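Local coordinates for protein 433aa long hypothetical phosphoribosylglycinamide formyl transferase (PDB 2DWC) that belongs to the ATP-grasp family, with a PurT-type architecture that includes a Rossmann-like preATP-grasp domain, and holds a bound adenosine-5'-diphosphate, at residues A85-F99 and Y106-M119. Residues are numbered along the deposited sequence; the frame is centred on the assembly and turned at random.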
ATOM      1  N   ALA B  85      -0.825 -19.765  -7.653  1.00 15.24           N
ATOM      2  CA  ALA B  85      -1.197 -19.026  -8.858  1.00 13.23           C
ATOM      3  C   ALA B  85       0.038 -18.572  -9.569  1.00 15.87           C
ATOM      4  O   ALA B  85       0.986 -18.111  -8.916  1.00 16.16           O
ATOM      5  CB  ALA B  85      -2.062 -17.784  -8.500  1.00 14.45           C
ATOM      6  N   ILE B  86       0.028 -18.728 -10.897  1.00 13.54           N
ATOM      7  CA  ILE B  86       1.123 -18.283 -11.799  1.00 13.26           C
ATOM      8  C   ILE B  86       0.501 -17.067 -12.497  1.00 17.73           C
ATOM      9  O   ILE B  86      -0.494 -17.187 -13.205  1.00 15.71           O
ATOM     10  CB  ILE B  86       1.435 -19.386 -12.796  1.00 11.77           C
ATOM     11  CG1 ILE B  86       1.971 -20.567 -12.017  1.00 15.54           C
ATOM     12  CG2 ILE B  86       2.460 -18.868 -13.868  1.00 16.63           C
ATOM     13  CD1 ILE B  86       2.269 -21.787 -12.923  1.00 14.28           C
ATOM     14  N   ILE B  87       1.088 -15.905 -12.247  1.00 13.85           N
ATOM     15  CA  ILE B  87       0.579 -14.606 -12.692  1.00 13.06           C
ATOM     16  C   ILE B  87       1.462 -13.945 -13.722  1.00 17.47           C
ATOM     17  O   ILE B  87       2.469 -13.303 -13.385  1.00 17.27           O
ATOM     18  CB  ILE B  87       0.442 -13.691 -11.444  1.00 13.74           C
ATOM     19  CG1 ILE B  87      -0.404 -14.384 -10.365  1.00 19.70           C
ATOM     20  CG2 ILE B  87      -0.186 -12.356 -11.835  1.00 16.41           C
ATOM     21  CD1 ILE B  87      -0.617 -13.588  -9.034  1.00 16.47           C
ATOM     22  N   PRO B  88       1.126 -14.115 -14.998  1.00 18.54           N
ATOM     23  CA  PRO B  88       1.918 -13.498 -16.077  1.00 17.81           C
ATOM     24  C   PRO B  88       1.658 -12.003 -16.048  1.00 26.19           C
ATOM     25  O   PRO B  88       0.505 -11.585 -16.036  1.00 26.79           O
ATOM     26  CB  PRO B  88       1.364 -14.137 -17.358  1.00 24.88           C
ATOM     27  CG  PRO B  88       0.460 -15.227 -16.943  1.00 21.55           C
ATOM     28  CD  PRO B  88      -0.009 -14.908 -15.524  1.00 16.73           C
ATOM     29  N   GLU B  89       2.720 -11.188 -16.036  1.00 20.20           N
ATOM     30  CA  GLU B  89       2.556  -9.749 -15.987  1.00 24.35           C
ATOM     31  C   GLU B  89       2.865  -9.109 -17.341  1.00 27.65           C
ATOM     32  O   GLU B  89       2.548  -7.939 -17.584  1.00 30.69           O
ATOM     33  CB  GLU B  89       3.464  -9.199 -14.900  1.00 37.12           C
ATOM     34  CG  GLU B  89       3.125  -9.808 -13.549  1.00 50.94           C
ATOM     35  CD  GLU B  89       1.886  -9.163 -12.954  1.00 50.65           C
ATOM     36  OE1 GLU B  89       0.771  -9.213 -13.568  1.00 62.32           O
ATOM     37  OE2 GLU B  89       2.036  -8.587 -11.866  1.00 51.06           O
ATOM     38  N   ILE B  90       3.439  -9.902 -18.229  1.00 25.40           N
ATOM     39  CA  ILE B  90       3.753  -9.451 -19.572  1.00 33.43           C
ATOM     40  C   ILE B  90       3.338 -10.479 -20.603  1.00 36.08           C
ATOM     41  O   ILE B  90       2.979 -11.602 -20.264  1.00 36.07           O
ATOM     42  CB  ILE B  90       5.242  -9.183 -19.705  1.00 31.54           C
ATOM     43  CG1 ILE B  90       6.054 -10.424 -19.328  1.00 35.52           C
ATOM     44  CG2 ILE B  90       5.596  -8.048 -18.793  1.00 32.33           C
ATOM     45  CD1 ILE B  90       7.517 -10.331 -19.739  1.00 40.51           C
ATOM     46  N   GLU B  91       3.341 -10.069 -21.866  1.00 34.84           N
ATOM     47  CA  GLU B  91       2.977 -10.956 -22.959  1.00 38.64           C
ATOM     48  C   GLU B  91       4.172 -11.808 -23.402  1.00 30.99           C
ATOM     49  O   GLU B  91       3.985 -12.935 -23.860  1.00 36.02           O
ATOM     50  CB  GLU B  91       2.467 -10.133 -24.154  1.00 41.43           C
ATOM     51  CG  GLU B  91       2.066 -10.981 -25.326  1.00 49.16           C
ATOM     52  CD  GLU B  91       2.344 -10.287 -26.652  1.00 69.29           C
ATOM     53  OE1 GLU B  91       1.908  -9.110 -26.803  1.00 58.01           O
ATOM     54  OE2 GLU B  91       2.995 -10.926 -27.532  1.00 69.17           O
ATOM     55  N   ALA B  92       5.394 -11.270 -23.246  1.00 33.87           N
ATOM     56  CA  ALA B  92       6.624 -11.962 -23.674  1.00 32.67           C
ATOM     57  C   ALA B  92       7.068 -13.087 -22.741  1.00 30.56           C
ATOM     58  O   ALA B  92       8.130 -13.051 -22.117  1.00 27.12           O
ATOM     59  CB  ALA B  92       7.743 -10.969 -23.860  1.00 39.67           C
ATOM     60  N   ILE B  93       6.206 -14.078 -22.641  1.00 25.38           N
ATOM     61  CA  ILE B  93       6.465 -15.242 -21.835  1.00 24.37           C
ATOM     62  C   ILE B  93       6.264 -16.438 -22.762  1.00 24.98           C
ATOM     63  O   ILE B  93       5.472 -16.388 -23.700  1.00 25.48           O
ATOM     64  CB  ILE B  93       5.487 -15.301 -20.640  1.00 29.61           C
ATOM     65  CG1 ILE B  93       5.859 -14.227 -19.610  1.00 33.64           C
ATOM     66  CG2 ILE B  93       5.514 -16.658 -19.998  1.00 30.75           C
ATOM     67  CD1 ILE B  93       4.744 -13.962 -18.631  1.00 41.08           C
ATOM     68  N   ASN B  94       6.988 -17.518 -22.526  1.00 18.98           N
ATOM     69  CA  ASN B  94       6.805 -18.696 -23.365  1.00 19.22           C
ATOM     70  C   ASN B  94       5.363 -19.195 -23.233  1.00 19.37           C
ATOM     71  O   ASN B  94       4.935 -19.622 -22.148  1.00 19.50           O
ATOM     72  CB  ASN B  94       7.779 -19.797 -22.938  1.00 20.00           C
ATOM     73  CG  ASN B  94       7.741 -21.004 -23.871  1.00 27.60           C
ATOM     74  OD1 ASN B  94       6.753 -21.753 -23.910  1.00 21.92           O
ATOM     75  ND2 ASN B  94       8.824 -21.196 -24.630  1.00 19.21           N
ATOM     76  N   LEU B  95       4.598 -19.165 -24.339  1.00 18.57           N
ATOM     77  CA  LEU B  95       3.189 -19.592 -24.254  1.00 20.31           C
ATOM     78  C   LEU B  95       2.993 -21.096 -24.092  1.00 25.52           C
ATOM     79  O   LEU B  95       2.091 -21.537 -23.373  1.00 19.81           O
ATOM     80  CB  LEU B  95       2.412 -19.067 -25.479  1.00 21.92           C
ATOM     81  CG  LEU B  95       2.514 -17.572 -25.767  1.00 28.84           C
ATOM     82  CD1 LEU B  95       1.861 -17.304 -27.151  1.00 33.79           C
ATOM     83  CD2 LEU B  95       1.844 -16.739 -24.650  1.00 28.26           C
ATOM     84  N   ASP B  96       3.819 -21.914 -24.743  1.00 18.81           N
ATOM     85  CA  ASP B  96       3.702 -23.355 -24.540  1.00 20.71           C
ATOM     86  C   ASP B  96       3.887 -23.684 -23.044  1.00 23.60           C
ATOM     87  O   ASP B  96       3.265 -24.584 -22.510  1.00 20.08           O
ATOM     88  CB  ASP B  96       4.793 -24.123 -25.315  1.00 23.93           C
ATOM     89  CG  ASP B  96       4.491 -24.235 -26.808  1.00 36.50           C
ATOM     90  OD1 ASP B  96       3.392 -23.837 -27.234  1.00 28.58           O
ATOM     91  OD2 ASP B  96       5.365 -24.718 -27.553  1.00 33.78           O
ATOM     92  N   ALA B  97       4.786 -22.973 -22.375  1.00 18.94           N
ATOM     93  CA  ALA B  97       5.003 -23.265 -20.965  1.00 15.57           C
ATOM     94  C   ALA B  97       3.722 -23.068 -20.172  1.00 17.45           C
ATOM     95  O   ALA B  97       3.371 -23.892 -19.328  1.00 17.81           O
ATOM     96  CB  ALA B  97       6.127 -22.345 -20.370  1.00 16.16           C
ATOM     97  N   LEU B  98       3.059 -21.933 -20.401  1.00 18.94           N
ATOM     98  CA  LEU B  98       1.813 -21.658 -19.676  1.00 16.82           C
ATOM     99  C   LEU B  98       0.790 -22.782 -19.902  1.00 16.44           C
ATOM    100  O   LEU B  98       0.133 -23.231 -18.954  1.00 16.33           O
ATOM    101  CB  LEU B  98       1.242 -20.281 -20.094  1.00 17.81           C
ATOM    102  CG  LEU B  98       2.132 -19.063 -19.814  1.00 19.82           C
ATOM    103  CD1 LEU B  98       1.371 -17.762 -20.256  1.00 22.79           C
ATOM    104  CD2 LEU B  98       2.499 -18.999 -18.320  1.00 16.98           C
ATOM    105  N   PHE B  99       0.657 -23.268 -21.134  1.00 16.87           N
ATOM    106  CA  PHE B  99      -0.332 -24.324 -21.367  1.00 17.23           C
ATOM    107  C   PHE B  99       0.100 -25.593 -20.662  1.00 17.04           C
ATOM    108  O   PHE B  99      -0.743 -26.321 -20.149  1.00 18.51           O
ATOM    109  CB  PHE B  99      -0.494 -24.644 -22.876  1.00 16.92           C
ATOM    110  CG  PHE B  99      -1.304 -23.609 -23.647  1.00 19.17           C
ATOM    111  CD1 PHE B  99      -0.688 -22.694 -24.489  1.00 20.38           C
ATOM    112  CD2 PHE B  99      -2.692 -23.597 -23.543  1.00 23.78           C
ATOM    113  CE1 PHE B  99      -1.431 -21.787 -25.225  1.00 23.83           C
ATOM    114  CE2 PHE B  99      -3.463 -22.681 -24.285  1.00 20.49           C
ATOM    115  CZ  PHE B  99      -2.838 -21.789 -25.118  1.00 20.21           C
ATOM    116  N   TYR B 106      -1.293 -26.663 -12.482  1.00 16.85           N
ATOM    117  CA  TYR B 106      -0.925 -25.416 -11.806  1.00 14.12           C
ATOM    118  C   TYR B 106      -1.821 -24.354 -12.387  1.00 14.21           C
ATOM    119  O   TYR B 106      -1.982 -24.281 -13.621  1.00 19.00           O
ATOM    120  CB  TYR B 106       0.531 -25.025 -12.094  1.00 17.63           C
ATOM    121  CG  TYR B 106       1.481 -25.986 -11.445  1.00 14.81           C
ATOM    122  CD1 TYR B 106       2.051 -27.020 -12.177  1.00 22.59           C
ATOM    123  CD2 TYR B 106       1.752 -25.907 -10.077  1.00 20.79           C
ATOM    124  CE1 TYR B 106       2.861 -27.965 -11.578  1.00 26.41           C
ATOM    125  CE2 TYR B 106       2.590 -26.865  -9.464  1.00 23.35           C
ATOM    126  CZ  TYR B 106       3.122 -27.876 -10.231  1.00 28.05           C
ATOM    127  OH  TYR B 106       3.926 -28.818  -9.645  1.00 32.96           O
ATOM    128  N   PHE B 107      -2.288 -23.445 -11.524  1.00 16.57           N
ATOM    129  CA  PHE B 107      -3.249 -22.440 -11.926  1.00 16.76           C
ATOM    130  C   PHE B 107      -2.616 -21.207 -12.604  1.00 19.10           C
ATOM    131  O   PHE B 107      -1.993 -20.370 -11.950  1.00 20.14           O
ATOM    132  CB  PHE B 107      -4.085 -22.020 -10.693  1.00 13.20           C
ATOM    133  CG  PHE B 107      -5.141 -20.995 -10.999  1.00 17.09           C
ATOM    134  CD1 PHE B 107      -5.949 -21.131 -12.146  1.00 21.49           C
ATOM    135  CD2 PHE B 107      -5.332 -19.901 -10.160  1.00 15.41           C
ATOM    136  CE1 PHE B 107      -6.943 -20.179 -12.457  1.00 22.16           C
ATOM    137  CE2 PHE B 107      -6.352 -18.929 -10.471  1.00 19.24           C
ATOM    138  CZ  PHE B 107      -7.142 -19.095 -11.629  1.00 23.33           C
ATOM    139  N   VAL B 108      -2.776 -21.143 -13.919  1.00 14.04           N
ATOM    140  CA  VAL B 108      -2.297 -20.027 -14.739  1.00 14.91           C
ATOM    141  C   VAL B 108      -3.443 -19.027 -14.889  1.00 20.11           C
ATOM    142  O   VAL B 108      -4.580 -19.395 -15.257  1.00 19.34           O
ATOM    143  CB  VAL B 108      -1.857 -20.549 -16.109  1.00 16.90           C
ATOM    144  CG1 VAL B 108      -1.420 -19.406 -17.019  1.00 16.13           C
ATOM    145  CG2 VAL B 108      -0.697 -21.549 -15.910  1.00 19.36           C
ATOM    146  N   VAL B 109      -3.139 -17.759 -14.617  1.00 13.75           N
ATOM    147  CA  VAL B 109      -4.132 -16.676 -14.602  1.00 16.34           C
ATOM    148  C   VAL B 109      -4.212 -15.880 -15.891  1.00 17.42           C
ATOM    149  O   VAL B 109      -3.179 -15.490 -16.450  1.00 16.88           O
ATOM    150  CB  VAL B 109      -3.741 -15.667 -13.491  1.00 19.58           C
ATOM    151  CG1 VAL B 109      -4.563 -14.360 -13.590  1.00 23.59           C
ATOM    152  CG2 VAL B 109      -3.901 -16.353 -12.119  1.00 20.70           C
ATOM    153  N   PRO B 110      -5.430 -15.653 -16.412  1.00 17.08           N
ATOM    154  CA  PRO B 110      -6.760 -16.087 -15.924  1.00 15.43           C
ATOM    155  C   PRO B 110      -6.933 -17.551 -16.340  1.00 16.72           C
ATOM    156  O   PRO B 110      -7.639 -18.332 -15.671  1.00 18.64           O
ATOM    157  CB  PRO B 110      -7.715 -15.105 -16.613  1.00 18.53           C
ATOM    158  CG  PRO B 110      -7.021 -14.831 -17.920  1.00 17.53           C
ATOM    159  CD  PRO B 110      -5.548 -14.699 -17.529  1.00 17.36           C
ATOM    160  N   ASN B 111      -6.281 -17.878 -17.461  1.00 17.21           N
ATOM    161  CA  ASN B 111      -6.074 -19.251 -17.997  1.00 17.33           C
ATOM    162  C   ASN B 111      -4.996 -19.030 -19.066  1.00 16.86           C
ATOM    163  O   ASN B 111      -4.737 -17.888 -19.494  1.00 19.10           O
ATOM    164  CB  ASN B 111      -7.348 -19.955 -18.603  1.00 15.15           C
ATOM    165  CG  ASN B 111      -8.150 -19.055 -19.491  1.00 22.07           C
ATOM    166  OD1 ASN B 111      -7.640 -18.476 -20.443  1.00 20.39           O
ATOM    167  ND2 ASN B 111      -9.450 -18.932 -19.177  1.00 15.14           N
ATOM    168  N   ALA B 112      -4.367 -20.105 -19.505  1.00 17.20           N
ATOM    169  CA  ALA B 112      -3.291 -19.975 -20.482  1.00 20.48           C
ATOM    170  C   ALA B 112      -3.790 -19.454 -21.833  1.00 19.93           C
ATOM    171  O   ALA B 112      -3.159 -18.620 -22.467  1.00 19.07           O
ATOM    172  CB  ALA B 112      -2.585 -21.358 -20.648  1.00 17.04           C
ATOM    173  N   ARG B 113      -4.961 -19.923 -22.247  1.00 18.55           N
ATOM    174  CA  ARG B 113      -5.500 -19.531 -23.545  1.00 20.05           C
ATOM    175  C   ARG B 113      -5.705 -18.023 -23.693  1.00 21.39           C
ATOM    176  O   ARG B 113      -5.457 -17.450 -24.762  1.00 20.71           O
ATOM    177  CB  ARG B 113      -6.811 -20.297 -23.783  1.00 20.39           C
ATOM    178  CG  ARG B 113      -7.430 -19.985 -25.169  1.00 28.24           C
ATOM    179  CD  ARG B 113      -8.285 -21.140 -25.669  1.00 43.74           C
ATOM    180  NE  ARG B 113      -8.525 -21.056 -27.120  1.00 55.11           N
ATOM    181  CZ  ARG B 113      -9.446 -20.277 -27.683  1.00 54.67           C
ATOM    182  NH1 ARG B 113     -10.228 -19.526 -26.920  1.00 57.21           N
ATOM    183  NH2 ARG B 113      -9.567 -20.217 -29.008  1.00 50.00           N
ATOM    184  N   ALA B 114      -6.108 -17.353 -22.608  1.00 21.37           N
ATOM    185  CA  ALA B 114      -6.330 -15.905 -22.694  1.00 24.86           C
ATOM    186  C   ALA B 114      -5.092 -15.141 -23.086  1.00 26.45           C
ATOM    187  O   ALA B 114      -5.171 -14.200 -23.861  1.00 21.23           O
ATOM    188  CB  ALA B 114      -6.903 -15.345 -21.352  1.00 21.72           C
ATOM    189  N   THR B 115      -3.935 -15.529 -22.558  1.00 18.69           N
ATOM    190  CA  THR B 115      -2.706 -14.832 -22.910  1.00 19.56           C
ATOM    191  C   THR B 115      -2.342 -15.135 -24.351  1.00 22.25           C
ATOM    192  O   THR B 115      -1.927 -14.241 -25.104  1.00 25.64           O
ATOM    193  CB  THR B 115      -1.576 -15.229 -21.949  1.00 23.40           C
ATOM    194  OG1 THR B 115      -1.897 -14.687 -20.665  1.00 25.09           O
ATOM    195  CG2 THR B 115      -0.210 -14.669 -22.396  1.00 26.55           C
ATOM    196  N   TRP B 116      -2.566 -16.370 -24.758  1.00 20.56           N
ATOM    197  CA  TRP B 116      -2.241 -16.765 -26.130  1.00 19.74           C
ATOM    198  C   TRP B 116      -3.168 -16.047 -27.129  1.00 26.64           C
ATOM    199  O   TRP B 116      -2.725 -15.655 -28.205  1.00 25.62           O
ATOM    200  CB  TRP B 116      -2.355 -18.292 -26.219  1.00 23.94           C
ATOM    201  CG  TRP B 116      -2.286 -18.870 -27.581  1.00 27.41           C
ATOM    202  CD1 TRP B 116      -1.159 -19.252 -28.265  1.00 28.28           C
ATOM    203  CD2 TRP B 116      -3.402 -19.238 -28.392  1.00 24.56           C
ATOM    204  NE1 TRP B 116      -1.516 -19.846 -29.464  1.00 28.66           N
ATOM    205  CE2 TRP B 116      -2.887 -19.852 -29.562  1.00 30.59           C
ATOM    206  CE3 TRP B 116      -4.792 -19.118 -28.239  1.00 32.79           C
ATOM    207  CZ2 TRP B 116      -3.718 -20.344 -30.571  1.00 36.03           C
ATOM    208  CZ3 TRP B 116      -5.620 -19.613 -29.253  1.00 35.12           C
ATOM    209  CH2 TRP B 116      -5.077 -20.213 -30.394  1.00 33.18           C
ATOM    210  N   ILE B 117      -4.434 -15.844 -26.770  1.00 23.64           N
ATOM    211  CA  ILE B 117      -5.345 -15.133 -27.652  1.00 22.00           C
ATOM    212  C   ILE B 117      -4.993 -13.663 -27.741  1.00 28.88           C
ATOM    213  O   ILE B 117      -4.803 -13.137 -28.828  1.00 29.18           O
ATOM    214  CB  ILE B 117      -6.795 -15.225 -27.177  1.00 20.32           C
ATOM    215  CG1 ILE B 117      -7.333 -16.621 -27.440  1.00 28.40           C
ATOM    216  CG2 ILE B 117      -7.661 -14.144 -27.869  1.00 30.18           C
ATOM    217  CD1 ILE B 117      -8.768 -16.806 -26.981  1.00 36.82           C
ATOM    218  N   ALA B 118      -4.838 -13.017 -26.584  1.00 25.51           N
ATOM    219  CA  ALA B 118      -4.584 -11.584 -26.553  1.00 28.63           C
ATOM    220  C   ALA B 118      -3.298 -11.127 -27.191  1.00 30.32           C
ATOM    221  O   ALA B 118      -3.156  -9.950 -27.549  1.00 34.15           O
ATOM    222  CB  ALA B 118      -4.660 -11.068 -25.083  1.00 26.78           C
ATOM    223  N   MET B 119      -2.350 -12.024 -27.363  1.00 27.97           N
ATOM    224  CA  MET B 119      -1.100 -11.584 -27.941  1.00 34.37           C
ATOM    225  C   MET B 119      -1.046 -11.635 -29.469  1.00 36.58           C
ATOM    226  O   MET B 119      -0.040 -11.269 -30.062  1.00 36.29           O
ATOM    227  CB  MET B 119       0.038 -12.396 -27.338  1.00 38.93           C
ATOM    228  CG  MET B 119      -0.045 -13.860 -27.589  1.00 49.00           C
ATOM    229  SD  MET B 119       0.683 -14.169 -29.191  1.00 50.63           S
ATOM    230  CE  MET B 119       2.444 -13.677 -28.846  1.00 55.61           C
TER
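CG of Phe99 lies beside its backbone N (chi1 -76°) and CG of Trp116 anti to its own (chi1 170°), which sets the two rings against each other. The edge of Phe99 is turned to the face of the indole in a T-shaped pair, its centroid 5.4 Å from that of the Trp116 five-membered ring, with planes at 76°. Ala112 CB sits over one face of the Phe99 ring, 4.0 Å from its centroid, a CH-pi contact. Leu95 divides its two methyls: CD1 touches the indole edge at Trp116 CD1 (3.8 Å) and reaches tip to tip to Met119 SD, while CD2 packs on Thr115 CG2 (3.7 Å). Thr115 OG1 is hydrogen-bonded to Arg295 NH1, outside the two segments, and its methyl faces the leucines. Leu98 crosses Val108 at about a right angle, its CD2 against Val108 CG1, while its CB meets Ala112 CB. The helical segments 95-99 and 112-118, the first continuing to residue 103, run roughly antiparallel, their axes 9.2 Å apart at closest approach. Asn94 and Asn111 N-cap them, their OD1 atoms accepting from Ala97 N and Ala114 N.

At the other end, Ile86 N donates to Phe107 O (2.8 Å) and Ile86 O accepts from Val109 N (3.1 Å), forming one parallel bridge. Strand 85-88 is otherwise the outermost strand of the Rossmann-like parallel sheet, paired with strand 21-25; residues 107-109, in loop conformation, add the single bridge on its other side, Ile86 with Val108, before the cis peptide at Pro110. Both polar backbone atoms of buried Ile86 are therefore satisfied by the bridge, whereas between the helices cohesion is almost wholly apolar and aromatic, so this part of the contact probably rests mainly on close packing.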